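Local coordinates for Udp-n-acetylglucosamine pyrophosphorylase (Trypanosoma brucei, PDB 4BQH), which probably catalyses the transfer of a uridylyl group from UTP to N-acetylglucosamine 1-phosphate, giving UDP-N-acetylglucosamine and diphosphate, at residues A[373-385]-A[396-409]. Residues are numbered along the deposited sequence; the frame is centred on the assembly and turned at random.
Sequences RMKSFTQYHAARK and GIKLEAFLFDLFRF. With 9VU ((3S)-3-[2-(1,3-benzodioxol-5-yl)-2-oxidanylidene-ethyl]-4-bromanyl-5-methyl-3-oxidanyl-1H-indol-2-one), chain C.
His381 N donates an almost straight bond of 2.8 Å to Glu400 O (N-H...O 177°), the first rung between the two strands. With CG anti to its own carbonyl carbon (chi1 -64°), the imidazole of His381 lies toward the segment 402-405. There Phe402 turns its edge onto one face of the imidazole, the ring centroids 5.3 Å apart and the planes at 60°, and Phe404 completes the aromatic cluster. Asp405 OD2 accepts from Phe402 N, while a water donates to both Gln379 O and Asp405 OD1, tying the turn before the first strand to residues 402-405 after the second. Strands 381-387 and 394-400 form a two-stranded antiparallel beta hairpin, separate from the large mixed sheet of this GT-A-type enzyme; backbone pairs such as Lys398 N to Ala383 O at 2.9 Å zip it together. On one side Ala382 CB packs against Leu399 CD2 and Ile397 CG2, a surface backed by helix 51-64. At the open end of the hairpin, Ala401 CB sits over one face of the Tyr380 ring, 3.9 Å from its centroid, and also meets Met374 CE at 3.7 Å. These three residues line the inhibitor pocket: the extended Met374 chain runs past the bromine of 9VU to put CE 3.4 Å from dioxole oxygen OAY, and Tyr380 OH touches CAV. Beyond that open end, Phe409 is sandwiched between Arg373 CB, 4.0 Å from the ring centroid, and Arg408 CG, while the Arg373 guanidinium reaches on to a salt bridge with Glu412.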
# COMPACT_ATOMS: atom_id res chain seq x y z
N ARG A 373 6.46 16.19 11.53
CA ARG A 373 7.25 16.96 10.56
C ARG A 373 6.42 17.42 9.38
O ARG A 373 6.62 18.51 8.84
CB ARG A 373 8.42 16.16 10.02
CG ARG A 373 9.50 15.84 11.05
CD ARG A 373 10.31 17.07 11.55
NE ARG A 373 11.19 16.52 12.55
CZ ARG A 373 10.87 16.31 13.83
NH1 ARG A 373 9.71 16.73 14.33
NH2 ARG A 373 11.75 15.72 14.62
N MET A 374 5.48 16.58 8.95
CA MET A 374 4.77 16.91 7.72
C MET A 374 3.88 18.15 7.84
O MET A 374 3.66 18.83 6.86
CB MET A 374 3.98 15.73 7.18
CG MET A 374 3.69 15.85 5.68
SD MET A 374 2.70 14.43 5.16
CE MET A 374 2.59 14.83 3.42
N LYS A 375 3.40 18.44 9.05
CA LYS A 375 2.57 19.63 9.27
C LYS A 375 3.24 20.93 8.83
O LYS A 375 2.55 21.86 8.50
CB LYS A 375 2.12 19.74 10.72
CG LYS A 375 1.20 18.59 11.12
CD LYS A 375 0.53 18.82 12.46
CE LYS A 375 -0.72 19.68 12.31
NZ LYS A 375 -1.56 19.58 13.53
N SER A 376 4.58 20.99 8.83
CA SER A 376 5.26 22.20 8.35
C SER A 376 6.01 21.97 7.05
O SER A 376 6.76 22.83 6.60
CB SER A 376 6.19 22.76 9.43
OG SER A 376 7.28 21.89 9.71
N PHE A 377 5.78 20.82 6.43
CA PHE A 377 6.53 20.42 5.25
C PHE A 377 5.86 21.02 4.02
O PHE A 377 4.62 20.96 3.90
CB PHE A 377 6.49 18.88 5.17
CG PHE A 377 7.10 18.30 3.93
CD1 PHE A 377 8.47 18.04 3.87
CD2 PHE A 377 6.29 17.92 2.87
CE1 PHE A 377 9.04 17.47 2.73
CE2 PHE A 377 6.85 17.35 1.72
CZ PHE A 377 8.21 17.13 1.65
N THR A 378 6.65 21.58 3.11
CA THR A 378 6.07 22.32 1.99
C THR A 378 6.55 21.88 0.63
O THR A 378 6.12 22.46 -0.36
CB THR A 378 6.34 23.84 2.11
OG1 THR A 378 7.74 24.02 2.31
CG2 THR A 378 5.57 24.44 3.27
N GLN A 379 7.39 20.84 0.58
CA GLN A 379 7.98 20.36 -0.69
C GLN A 379 7.13 19.29 -1.38
O GLN A 379 7.55 18.14 -1.56
CB GLN A 379 9.43 19.90 -0.45
CG GLN A 379 10.27 21.05 0.07
CD GLN A 379 11.76 20.76 0.09
OE1 GLN A 379 12.20 19.62 -0.10
NE2 GLN A 379 12.56 21.80 0.32
N TYR A 380 5.93 19.69 -1.79
CA TYR A 380 5.05 18.76 -2.51
C TYR A 380 5.42 18.75 -3.98
O TYR A 380 6.24 19.56 -4.45
CB TYR A 380 3.58 19.18 -2.33
CG TYR A 380 2.93 18.85 -1.00
CD1 TYR A 380 3.51 19.26 0.22
CD2 TYR A 380 1.70 18.19 -0.94
CE1 TYR A 380 2.89 19.01 1.44
CE2 TYR A 380 1.09 17.92 0.27
CZ TYR A 380 1.68 18.34 1.46
OH TYR A 380 1.07 18.10 2.66
N HIS A 381 4.80 17.83 -4.71
CA HIS A 381 5.00 17.69 -6.15
C HIS A 381 3.87 18.38 -6.87
O HIS A 381 2.70 17.97 -6.76
CB HIS A 381 5.03 16.21 -6.50
CG HIS A 381 6.17 15.46 -5.88
ND1 HIS A 381 6.15 15.03 -4.59
CD2 HIS A 381 7.38 15.03 -6.41
CE1 HIS A 381 7.29 14.38 -4.31
NE2 HIS A 381 8.05 14.38 -5.42
N ALA A 382 4.19 19.44 -7.60
CA ALA A 382 3.17 20.24 -8.29
C ALA A 382 3.11 19.82 -9.75
O ALA A 382 4.15 19.55 -10.39
CB ALA A 382 3.53 21.72 -8.21
N ALA A 383 1.91 19.74 -10.30
CA ALA A 383 1.73 19.42 -11.71
C ALA A 383 0.65 20.34 -12.29
O ALA A 383 -0.33 20.61 -11.62
CB ALA A 383 1.34 17.95 -11.89
N ARG A 384 0.87 20.82 -13.51
CA ARG A 384 -0.14 21.59 -14.24
C ARG A 384 -1.04 20.63 -14.97
O ARG A 384 -0.57 19.73 -15.66
CB ARG A 384 0.51 22.54 -15.28
CG ARG A 384 1.46 23.56 -14.72
CD ARG A 384 2.90 23.29 -15.15
NE ARG A 384 3.86 23.99 -14.28
CZ ARG A 384 4.39 25.19 -14.53
NH1 ARG A 384 4.08 25.85 -15.65
NH2 ARG A 384 5.23 25.73 -13.66
N LYS A 385 -2.35 20.82 -14.81
CA LYS A 385 -3.35 19.89 -15.31
C LYS A 385 -4.52 20.67 -15.88
O LYS A 385 -4.81 21.77 -15.42
CB LYS A 385 -3.86 19.00 -14.18
CG LYS A 385 -2.84 18.09 -13.53
CD LYS A 385 -2.72 16.79 -14.29
CE LYS A 385 -1.57 15.95 -13.75
NZ LYS A 385 -1.13 14.95 -14.77
N GLY A 396 -4.91 24.36 -13.99
CA GLY A 396 -4.69 24.54 -12.56
C GLY A 396 -3.52 23.70 -12.08
O GLY A 396 -2.95 22.93 -12.85
N ILE A 397 -3.21 23.83 -10.80
CA ILE A 397 -2.06 23.12 -10.20
C ILE A 397 -2.61 22.09 -9.23
O ILE A 397 -3.41 22.43 -8.35
CB ILE A 397 -1.11 24.09 -9.45
CG1 ILE A 397 -0.58 25.19 -10.40
CG2 ILE A 397 0.04 23.30 -8.80
CD1 ILE A 397 0.24 24.65 -11.57
N LYS A 398 -2.18 20.84 -9.39
CA LYS A 398 -2.50 19.76 -8.43
C LYS A 398 -1.24 19.46 -7.62
O LYS A 398 -0.13 19.59 -8.12
CB LYS A 398 -3.02 18.52 -9.15
CG LYS A 398 -4.35 18.77 -9.85
CD LYS A 398 -5.03 17.45 -10.23
CE LYS A 398 -6.41 17.68 -10.86
NZ LYS A 398 -6.98 16.38 -11.35
N LEU A 399 -1.42 19.14 -6.34
CA LEU A 399 -0.28 18.97 -5.45
C LEU A 399 -0.32 17.58 -4.87
O LEU A 399 -1.37 17.15 -4.43
CB LEU A 399 -0.36 19.98 -4.30
CG LEU A 399 -0.22 21.44 -4.75
CD1 LEU A 399 -0.64 22.35 -3.59
CD2 LEU A 399 1.21 21.75 -5.16
N GLU A 400 0.81 16.89 -4.84
CA GLU A 400 0.83 15.53 -4.28
C GLU A 400 2.00 15.36 -3.33
O GLU A 400 3.03 16.00 -3.50
CB GLU A 400 0.91 14.48 -5.42
CG GLU A 400 -0.37 14.41 -6.26
CD GLU A 400 -0.30 13.41 -7.42
OE1 GLU A 400 0.81 12.96 -7.80
OE2 GLU A 400 -1.36 13.08 -8.00
N ALA A 401 1.83 14.49 -2.34
CA ALA A 401 2.99 14.06 -1.56
C ALA A 401 2.92 12.56 -1.34
O ALA A 401 1.83 11.97 -1.32
CB ALA A 401 3.08 14.81 -0.23
N PHE A 402 4.09 11.94 -1.19
CA PHE A 402 4.20 10.48 -1.08
C PHE A 402 4.93 10.09 0.18
O PHE A 402 5.66 10.92 0.76
CB PHE A 402 4.93 9.93 -2.31
CG PHE A 402 4.29 10.37 -3.57
CD1 PHE A 402 3.09 9.78 -3.98
CD2 PHE A 402 4.79 11.45 -4.27
CE1 PHE A 402 2.44 10.25 -5.10
CE2 PHE A 402 4.15 11.91 -5.43
CZ PHE A 402 2.97 11.30 -5.84
N LEU A 403 4.74 8.85 0.63
CA LEU A 403 5.43 8.36 1.80
C LEU A 403 6.92 8.67 1.68
O LEU A 403 7.52 9.19 2.63
CB LEU A 403 5.18 6.86 1.98
CG LEU A 403 3.76 6.65 2.53
CD1 LEU A 403 3.12 5.41 1.96
CD2 LEU A 403 3.87 6.57 4.02
N PHE A 404 7.50 8.44 0.50
CA PHE A 404 8.95 8.64 0.32
C PHE A 404 9.43 10.07 0.53
O PHE A 404 10.61 10.29 0.77
CB PHE A 404 9.51 8.06 -1.00
CG PHE A 404 9.01 8.75 -2.26
CD1 PHE A 404 9.44 10.04 -2.60
CD2 PHE A 404 8.12 8.08 -3.12
CE1 PHE A 404 8.97 10.68 -3.75
CE2 PHE A 404 7.67 8.72 -4.29
CZ PHE A 404 8.10 10.00 -4.61
N ASP A 405 8.53 11.04 0.45
CA ASP A 405 8.95 12.43 0.69
C ASP A 405 9.35 12.63 2.15
O ASP A 405 10.06 13.59 2.48
CB ASP A 405 7.80 13.39 0.33
CG ASP A 405 7.60 13.53 -1.17
OD1 ASP A 405 8.60 13.78 -1.91
OD2 ASP A 405 6.44 13.46 -1.62
N LEU A 406 8.86 11.75 3.02
CA LEU A 406 9.16 11.88 4.45
C LEU A 406 10.34 11.02 4.91
O LEU A 406 10.74 11.10 6.08
CB LEU A 406 7.92 11.56 5.30
CG LEU A 406 6.80 12.63 5.29
CD1 LEU A 406 7.23 13.98 5.83
CD2 LEU A 406 6.26 12.78 3.89
N PHE A 407 10.90 10.20 4.02
CA PHE A 407 11.96 9.30 4.49
C PHE A 407 13.23 10.06 4.90
O PHE A 407 14.05 9.53 5.64
CB PHE A 407 12.32 8.23 3.46
CG PHE A 407 11.19 7.28 3.15
CD1 PHE A 407 10.15 7.09 4.05
CD2 PHE A 407 11.21 6.54 1.96
CE1 PHE A 407 9.11 6.20 3.75
CE2 PHE A 407 10.18 5.67 1.65
CZ PHE A 407 9.13 5.51 2.55
N ARG A 408 13.39 11.29 4.41
CA ARG A 408 14.52 12.14 4.81
C ARG A 408 14.58 12.37 6.33
O ARG A 408 15.64 12.73 6.85
CB ARG A 408 14.43 13.49 4.09
CG ARG A 408 13.24 14.31 4.51
CD ARG A 408 13.48 15.77 4.23
NE ARG A 408 12.87 16.18 2.99
CZ ARG A 408 12.93 17.42 2.51
NH1 ARG A 408 13.57 18.38 3.18
NH2 ARG A 408 12.34 17.71 1.37
N PHE A 409 13.46 12.14 7.03
CA PHE A 409 13.38 12.35 8.48
C PHE A 409 13.67 11.10 9.30
O PHE A 409 13.65 11.17 10.55
CB PHE A 409 12.01 12.92 8.87
CG PHE A 409 11.70 14.22 8.19
CD1 PHE A 409 12.44 15.37 8.50
CD2 PHE A 409 10.70 14.29 7.23
CE1 PHE A 409 12.16 16.58 7.86
CE2 PHE A 409 10.42 15.48 6.57
CZ PHE A 409 11.15 16.64 6.90
OAN 9VU C . -2.95 20.64 6.09
CAH 9VU C . -2.66 19.72 6.88
NAG 9VU C . -3.35 19.47 8.00
CAC 9VU C . -2.76 18.43 8.65
CAB 9VU C . -3.10 17.87 9.82
CAA 9VU C . -2.38 16.81 10.40
CAF 9VU C . -1.24 16.36 9.72
CAJ 9VU C . -0.47 15.28 10.27
CAE 9VU C . -0.92 16.98 8.49
BRA 9VU C . 0.59 16.29 7.57
CAD 9VU C . -1.66 18.00 7.97
CAI 9VU C . -1.56 18.83 6.79
OAL 9VU C . -0.39 19.64 6.87
CAM 9VU C . -1.43 18.07 5.44
CAO 9VU C . -2.69 17.28 5.04
OAP 9VU C . -3.72 17.46 5.71
CAQ 9VU C . -2.62 16.44 3.90
CAV 9VU C . -1.41 16.05 3.32
CAU 9VU C . -1.37 15.26 2.23
OAY 9VU C . -0.28 14.78 1.56
CAX 9VU C . -0.83 14.35 0.28
OAW 9VU C . -2.18 13.99 0.60
CAT 9VU C . -2.49 14.78 1.67
CAS 9VU C . -3.69 15.10 2.18
CAR 9VU C . -3.78 15.92 3.31
O HOH W 1 9.69 16.55 -1.78